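Ras GTPase-activating-like protein IQGAP2 (Homo sapiens, PDB 4EZA) probably acts as a signalling scaffold of the IQGAP family, its C-terminal region here forming an atypical phosphoinositide-binding domain with a pseudo C2 fold. Local coordinates at residues G33-I38 / N44-V49; A27-K32 / I108-K113. All blocks are in the same frame, centred on the assembly; numbering follows the deposited sequence.

Interaction 1 (G33-I38 / N44-V49)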
# COMPACT_ATOMS: atom_id res chain seq x y z
N GLY A 33 -2.96 10.66 -1.47
CA GLY A 33 -3.78 10.39 -0.29
C GLY A 33 -3.91 8.93 0.09
O GLY A 33 -4.54 8.60 1.08
N VAL A 34 -3.33 8.05 -0.72
CA VAL A 34 -3.32 6.63 -0.40
C VAL A 34 -2.48 6.36 0.84
O VAL A 34 -2.85 5.54 1.69
CB VAL A 34 -2.75 5.79 -1.58
CG1 VAL A 34 -2.61 4.30 -1.19
CG2 VAL A 34 -3.60 5.92 -2.79
N LEU A 35 -1.36 7.06 0.94
CA LEU A 35 -0.46 6.85 2.06
C LEU A 35 -0.59 8.03 3.01
O LEU A 35 -0.51 9.21 2.58
CB LEU A 35 0.98 6.72 1.55
CG LEU A 35 2.05 6.40 2.58
CD1 LEU A 35 3.06 5.41 1.98
CD2 LEU A 35 2.72 7.64 2.99
N LEU A 36 -0.75 7.74 4.29
CA LEU A 36 -0.79 8.77 5.32
C LEU A 36 0.60 9.09 5.90
O LEU A 36 0.99 10.26 6.00
CB LEU A 36 -1.76 8.40 6.46
CG LEU A 36 -3.26 8.54 6.17
CD1 LEU A 36 -3.73 7.43 5.22
CD2 LEU A 36 -4.05 8.54 7.45
N ASP A 37 1.33 8.05 6.30
CA ASP A 37 2.64 8.27 6.91
C ASP A 37 3.43 6.98 6.98
O ASP A 37 2.87 5.89 6.87
CB ASP A 37 2.47 8.85 8.32
CG ASP A 37 3.70 9.62 8.81
OD1 ASP A 37 4.68 9.85 8.06
OD2 ASP A 37 3.69 10.01 10.00
N ILE A 38 4.74 7.13 7.14
CA ILE A 38 5.65 6.01 7.40
C ILE A 38 6.41 6.36 8.68
O ILE A 38 7.12 7.37 8.72
CB ILE A 38 6.65 5.77 6.26
CG1 ILE A 38 5.93 5.43 4.95
CG2 ILE A 38 7.62 4.63 6.65
CD1 ILE A 38 6.81 5.41 3.72
N ASN A 44 10.61 14.03 3.61
CA ASN A 44 11.46 14.30 2.46
C ASN A 44 12.22 13.06 1.96
O ASN A 44 12.89 13.12 0.92
CB ASN A 44 12.40 15.51 2.70
CG ASN A 44 13.52 15.23 3.69
OD1 ASN A 44 13.54 14.22 4.40
ND2 ASN A 44 14.47 16.16 3.76
N GLN A 45 12.10 11.96 2.69
CA GLN A 45 12.75 10.69 2.32
C GLN A 45 11.78 9.69 1.67
O GLN A 45 12.16 8.57 1.33
CB GLN A 45 13.46 10.08 3.53
CG GLN A 45 14.63 10.92 4.06
CD GLN A 45 15.82 10.98 3.11
OE1 GLN A 45 16.32 9.95 2.66
NE2 GLN A 45 16.27 12.19 2.79
N PHE A 46 10.53 10.12 1.49
CA PHE A 46 9.50 9.22 0.95
C PHE A 46 9.79 8.74 -0.47
O PHE A 46 9.33 7.67 -0.86
CB PHE A 46 8.12 9.88 1.01
CG PHE A 46 7.45 9.81 2.36
CD1 PHE A 46 8.15 9.51 3.53
CD2 PHE A 46 6.09 10.10 2.46
CE1 PHE A 46 7.51 9.47 4.76
CE2 PHE A 46 5.44 10.07 3.67
CZ PHE A 46 6.15 9.77 4.84
N LYS A 47 10.55 9.52 -1.25
CA LYS A 47 10.98 9.10 -2.60
C LYS A 47 11.81 7.82 -2.59
O LYS A 47 11.89 7.12 -3.61
CB LYS A 47 11.77 10.23 -3.28
CG LYS A 47 13.07 10.57 -2.57
CD LYS A 47 13.83 11.70 -3.22
CE LYS A 47 15.06 12.05 -2.37
NZ LYS A 47 15.74 13.30 -2.84
N ASN A 48 12.41 7.51 -1.44
CA ASN A 48 13.31 6.35 -1.30
C ASN A 48 12.62 5.04 -0.95
O ASN A 48 13.25 3.97 -0.90
CB ASN A 48 14.40 6.68 -0.28
CG ASN A 48 15.36 7.72 -0.80
OD1 ASN A 48 15.56 7.84 -2.01
ND2 ASN A 48 15.97 8.49 0.11
N VAL A 49 11.32 5.13 -0.69
CA VAL A 49 10.48 3.96 -0.49
C VAL A 49 9.61 3.76 -1.71
O VAL A 49 8.99 4.71 -2.21
CB VAL A 49 9.60 4.10 0.78
CG1 VAL A 49 8.55 3.02 0.85
CG2 VAL A 49 10.49 4.08 2.03
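The ring of Phe46 reaches across from the 3-10 turn that ends at Asn48 and meets three residues of strand 35-38. Its far end does the touching: CE2 of Phe46 lies 3.7 Å from CD2 of Leu35, an oblique approach, while CE1 of Phe46 is 4.1 Å from CB of Ile38. Ile38 also covers one face of the ring, with CD1 4.2 Å above the plane and displaced toward the rim. Ile38 keeps CG1 anti to the carbonyl carbon (chi1 -61°) and is extended at chi2, which carries the same CD1 on to Val49, where it meets CG1 of Val49 tip to tip at 4.1 Å. Leu35, Ile38, Phe46 and Val49 are all buried, no hydrogen bond crosses between the two segments, and Ala26 of helix 26-32 and Val100 of strand 100-103 pack against members of this group. His30 adds an edge-to-face ring contact with Phe46.

Within the pseudo C2 fold, strand 35-38 is an outermost strand of the three-stranded antiparallel sheet, and Leu36 and Asp37 form a classic beta bulge opposite Lys101. The contact thus joins that strand to the turn leading into strand 49-55 of the four-stranded sheet.

The looser side is at Asp37, which is partly exposed. Its CB points away from the turn, yet OD1 swings back to the ring edge, in plane and 3.5 Å from CZ of Phe46, with carboxylate and ring planes 45° apart. The same OD1 accepts a weak, bent bond from the backbone N of Ile38 (2.9 Å, 133°).

Interaction 2 (A27-K32 / I108-K113)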
# COMPACT_ATOMS: atom_id res chain seq x y z
N ALA A 27 6.28 8.81 -1.92
CA ALA A 27 5.97 10.22 -2.16
C ALA A 27 4.72 10.40 -3.03
O ALA A 27 3.83 11.20 -2.71
CB ALA A 27 7.17 10.93 -2.77
N LYS A 28 4.62 9.63 -4.11
CA LYS A 28 3.45 9.68 -4.99
C LYS A 28 2.18 9.22 -4.26
O LYS A 28 1.12 9.89 -4.36
CB LYS A 28 3.71 8.85 -6.26
CG LYS A 28 2.53 8.66 -7.17
CD LYS A 28 2.04 9.98 -7.75
CE LYS A 28 2.94 10.50 -8.83
NZ LYS A 28 2.25 11.61 -9.54
N LEU A 29 2.28 8.13 -3.50
CA LEU A 29 1.11 7.66 -2.76
C LEU A 29 0.65 8.68 -1.71
O LEU A 29 -0.54 8.80 -1.44
CB LEU A 29 1.38 6.29 -2.12
CG LEU A 29 1.58 5.15 -3.13
CD1 LEU A 29 1.56 3.89 -2.33
CD2 LEU A 29 0.50 5.13 -4.21
N HIS A 30 1.60 9.38 -1.09
CA HIS A 30 1.31 10.40 -0.08
C HIS A 30 0.59 11.59 -0.75
O HIS A 30 -0.44 12.03 -0.26
CB HIS A 30 2.66 10.80 0.52
CG HIS A 30 2.60 11.65 1.76
ND1 HIS A 30 1.74 11.44 2.82
CD2 HIS A 30 3.42 12.66 2.14
CE1 HIS A 30 2.00 12.32 3.77
NE2 HIS A 30 3.00 13.07 3.38
N GLU A 31 1.12 12.06 -1.88
CA GLU A 31 0.43 13.09 -2.66
C GLU A 31 -1.01 12.73 -3.01
O GLU A 31 -1.92 13.56 -2.88
CB GLU A 31 1.22 13.36 -3.94
CG GLU A 31 2.45 14.20 -3.71
CD GLU A 31 3.49 14.01 -4.81
OE1 GLU A 31 3.10 13.56 -5.92
OE2 GLU A 31 4.68 14.32 -4.57
N LYS A 32 -1.22 11.47 -3.41
CA LYS A 32 -2.54 10.98 -3.83
C LYS A 32 -3.50 10.77 -2.68
O LYS A 32 -4.71 10.65 -2.87
CB LYS A 32 -2.39 9.61 -4.50
CG LYS A 32 -1.83 9.62 -5.90
CD LYS A 32 -1.81 8.18 -6.39
CE LYS A 32 -1.38 8.12 -7.85
NZ LYS A 32 -1.57 6.76 -8.44
N ILE A 108 -8.11 0.48 -2.18
CA ILE A 108 -8.97 -0.37 -3.01
C ILE A 108 -8.91 0.12 -4.46
O ILE A 108 -8.71 -0.68 -5.39
CB ILE A 108 -10.40 -0.40 -2.47
CG1 ILE A 108 -10.45 -1.15 -1.13
CG2 ILE A 108 -11.33 -1.09 -3.48
CD1 ILE A 108 -11.73 -0.92 -0.37
N TYR A 109 -9.04 1.44 -4.64
CA TYR A 109 -9.00 2.02 -5.99
C TYR A 109 -7.63 1.80 -6.65
O TYR A 109 -7.56 1.46 -7.84
CB TYR A 109 -9.35 3.52 -5.93
CG TYR A 109 -9.18 4.29 -7.24
CD1 TYR A 109 -10.22 4.35 -8.17
CD2 TYR A 109 -7.98 4.96 -7.56
CE1 TYR A 109 -10.08 5.05 -9.37
CE2 TYR A 109 -7.84 5.65 -8.77
CZ TYR A 109 -8.89 5.69 -9.66
OH TYR A 109 -8.78 6.37 -10.86
N LEU A 110 -6.56 2.03 -5.90
CA LEU A 110 -5.21 1.82 -6.41
C LEU A 110 -5.03 0.38 -6.92
O LEU A 110 -4.45 0.16 -8.00
CB LEU A 110 -4.18 2.13 -5.34
CG LEU A 110 -2.73 2.17 -5.80
CD1 LEU A 110 -2.48 3.47 -6.49
CD2 LEU A 110 -1.80 2.01 -4.63
N LEU A 111 -5.52 -0.59 -6.15
CA LEU A 111 -5.34 -2.01 -6.49
C LEU A 111 -6.17 -2.38 -7.71
O LEU A 111 -5.77 -3.27 -8.47
CB LEU A 111 -5.70 -2.90 -5.31
CG LEU A 111 -4.77 -2.79 -4.10
CD1 LEU A 111 -5.31 -3.59 -2.96
CD2 LEU A 111 -3.35 -3.22 -4.44
N ASN A 112 -7.28 -1.68 -7.92
CA ASN A 112 -8.31 -2.08 -8.89
C ASN A 112 -8.56 -1.22 -10.14
O ASN A 112 -9.26 -1.66 -11.06
CB ASN A 112 -9.63 -2.27 -8.16
CG ASN A 112 -9.60 -3.45 -7.23
OD1 ASN A 112 -9.77 -4.58 -7.65
ND2 ASN A 112 -9.33 -3.20 -5.96
N LYS A 113 -8.02 -0.00 -10.17
CA LYS A 113 -8.28 0.94 -11.26
C LYS A 113 -7.85 0.39 -12.64
O LYS A 113 -6.95 -0.45 -12.73
CB LYS A 113 -7.60 2.29 -10.98
CG LYS A 113 -6.07 2.24 -10.87
CD LYS A 113 -5.47 3.63 -10.80
CE LYS A 113 -3.95 3.57 -10.84
NZ LYS A 113 -3.35 4.93 -10.80
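A trans chi1 (-170°) directs the branches of Leu110 at helix 26-32, and in Leu29 CG lies opposite the carbonyl carbon (chi1 -66°); the two branched ends converge between helices 26-32 and 104-112. CD2 of Leu29 makes the closest approach on its side, 3.9 Å from CD2 and 4.1 Å from CD1 of Leu110, so it faces both branches of the partner. The two side chains cross at about a right angle, and both residues are buried.

Beyond this apolar pair the contact becomes polar and more open. Lys32, extended past CG, passes across Leu110 and brings NZ to 3.9 Å from CD1 of Leu110. Lys113, at the C-terminal end of the other segment and also extended, meets it tip to tip, NZ of Lys32 lying 3.5 Å from NZ of Lys113. Two ammonium donors cannot bond to each other, and their proximity would be expected to cost some electrostatic energy. The evidence for helix-to-helix cohesion therefore rests on the leucines; the area buried between the segments is a modest 135 Å².

Tyr24 of strand 22-25 touches all four side chains, Leu29, Lys32, Leu110 and Lys113. Farther round, Leu29 packs on Phe51 of strand 49-55, and Ile108 and Leu111 of helix 104-112 pack on Leu83 of helix 80-88.

Helix 26-32 connects the two contacts: it forms one side of interaction 2 and runs through Gly33, in a Schellman motif, into strand 35-38 of interaction 1. The join is direct, with Leu35 N 3.1 Å from Leu29 O and Leu35 O 3.2 Å from His30 ND1, both probable hydrogen bonds. Interaction 1 is the more buried, with four of five touching residues buried and 207 Å² covered, and it combines an aromatic ring with aliphatic groups. Interaction 2 grades from a leucine pair to two lysines at its outer side. Interaction 1 links residues close in sequence, whereas interaction 2 brings the C-terminal helix back to the first helix.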